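Long-range contact in prolyl-tRNA synthetase (Giardia lamblia ATCC 50803, PDB 3IAL), which probably catalyses the ATP-dependent attachment of L-proline to tRNA(Pro), and is seen here with the prolyl-adenylate intermediate bound: residues B[450-454]-B[481-485]. Residues are numbered along the deposited sequence; the frame is centred on the assembly and turned at random.
Sequences VACIE and ACSAE
In the C-terminal domain characteristic of eukaryotic and archaeal-type prolyl-tRNA synthetases, the second half of helix 446-455 packs against the C-terminal end of helix 472-482 and the bend that follows it, with Val-450 and Ile-453 meeting Ala-481, Cys-482 and Ala-484. Cys-482 is the hub. Its sulfur lies between the two branched residues, SG standing 4.1 Å from Val-450 CG2 and 4.0 Å from Ile-453 CG2. With chi1 at 60°, SG sits between the backbone N and the carbonyl carbon of its own residue, which points it at helix 446-455, toward Val-450 and Ile-453. The closest methyl of Val-450 is CG2, which, anti to the carbonyl carbon, also reaches the methyl of Ala-481, CB lying 4.1 Å away. One helical turn further on, Ile-453 spreads both branches over Cys-482 and Ala-484. Its CG1 rests on Ala-484 CB at 3.7 Å, the nearest approach of the two segments, while CG2 comes within 3.8 Å of the carbonyl O of Cys-482. No hydrogen bond crosses between the segments, and the contact is carried by methyl, methylene and sulfur packing. At its margin the exposed Glu-454 passes its CG 4.4 Å from Cys-482 CB, and its carbonyl accepts a hydrogen bond from Arg-21. Ser-483 has a positive phi of 67°, and the CB of Ala-484 after it points to helix 446-455. Lys-516, just past strand 510-515, also touches Ile-453. Beyond the bend the chain enters strand 485-489, where Glu-485 pairs through its backbone with Ala-515 of strand 510-515.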
loop_
_atom_site.group_PDB
_atom_site.type_symbol
_atom_site.label_atom_id
_atom_site.label_comp_id
_atom_site.label_asym_id
_atom_site.label_seq_id
_atom_site.Cartn_x
_atom_site.Cartn_y
_atom_site.Cartn_z
ATOM N N VAL B 450 23.392 -7.908 -36.380
ATOM C CA VAL B 450 23.134 -6.521 -36.758
ATOM C C VAL B 450 21.871 -6.365 -37.616
ATOM O O VAL B 450 21.055 -5.481 -37.373
ATOM C CB VAL B 450 24.339 -5.922 -37.532
ATOM C CG1 VAL B 450 23.950 -4.622 -38.211
ATOM C CG2 VAL B 450 25.520 -5.724 -36.589
ATOM N N ALA B 451 21.728 -7.208 -38.631
ATOM C CA ALA B 451 20.544 -7.172 -39.502
ATOM C C ALA B 451 19.272 -7.464 -38.711
ATOM O O ALA B 451 18.218 -6.894 -39.000
ATOM C CB ALA B 451 20.685 -8.155 -40.662
ATOM N N CYS B 452 19.378 -8.342 -37.713
ATOM C CA CYS B 452 18.246 -8.675 -36.851
ATOM C C CYS B 452 17.818 -7.451 -36.050
ATOM O O CYS B 452 16.653 -7.048 -36.082
ATOM C CB CYS B 452 18.602 -9.820 -35.905
ATOM S SG CYS B 452 17.335 -10.172 -34.668
ATOM N N ILE B 453 18.778 -6.865 -35.346
ATOM C CA ILE B 453 18.557 -5.659 -34.561
ATOM C C ILE B 453 17.918 -4.548 -35.406
ATOM O O ILE B 453 16.916 -3.958 -34.997
ATOM C CB ILE B 453 19.878 -5.158 -33.924
ATOM C CG1 ILE B 453 20.357 -6.145 -32.848
ATOM C CG2 ILE B 453 19.703 -3.772 -33.313
ATOM C CD1 ILE B 453 19.315 -6.500 -31.775
ATOM N N GLU B 454 18.481 -4.295 -36.586
ATOM C CA GLU B 454 18.018 -3.207 -37.447
ATOM C C GLU B 454 16.650 -3.479 -38.094
ATOM O O GLU B 454 15.783 -2.604 -38.093
ATOM C CB GLU B 454 19.050 -2.911 -38.549
ATOM C CG GLU B 454 20.325 -2.244 -38.056
ATOM C CD GLU B 454 21.303 -1.919 -39.181
ATOM O OE1 GLU B 454 21.189 -2.505 -40.277
ATOM O OE2 GLU B 454 22.198 -1.076 -38.962
ATOM N N ALA B 481 28.001 -0.661 -33.801
ATOM C CA ALA B 481 27.479 -1.084 -35.105
ATOM C C ALA B 481 25.983 -0.836 -35.247
ATOM O O ALA B 481 25.535 -0.395 -36.298
ATOM C CB ALA B 481 27.784 -2.560 -35.347
ATOM N N CYS B 482 25.217 -1.115 -34.191
ATOM C CA CYS B 482 23.753 -1.045 -34.263
ATOM C C CYS B 482 23.047 -0.596 -32.972
ATOM O O CYS B 482 21.825 -0.684 -32.883
ATOM C CB CYS B 482 23.215 -2.415 -34.680
ATOM S SG CYS B 482 23.649 -3.759 -33.542
ATOM N N SER B 483 23.802 -0.115 -31.986
ATOM C CA SER B 483 23.241 0.374 -30.718
ATOM C C SER B 483 22.588 -0.715 -29.858
ATOM O O SER B 483 21.792 -0.413 -28.969
ATOM C CB SER B 483 22.257 1.524 -30.968
ATOM O OG SER B 483 22.854 2.512 -31.781
ATOM N N ALA B 484 22.936 -1.972 -30.116
ATOM C CA ALA B 484 22.445 -3.086 -29.312
ATOM C C ALA B 484 23.529 -3.501 -28.341
ATOM O O ALA B 484 24.728 -3.359 -28.616
ATOM C CB ALA B 484 22.052 -4.261 -30.198
ATOM N N GLU B 485 23.111 -4.029 -27.204
ATOM C CA GLU B 485 24.063 -4.460 -26.200
ATOM C C GLU B 485 23.882 -5.915 -25.842
ATOM O O GLU B 485 22.782 -6.463 -25.930
ATOM C CB GLU B 485 23.953 -3.590 -24.957
ATOM C CG GLU B 485 22.642 -3.681 -24.219
ATOM C CD GLU B 485 22.527 -2.604 -23.160
ATOM O OE1 GLU B 485 22.745 -1.420 -23.501
ATOM O OE2 GLU B 485 22.224 -2.946 -21.995
#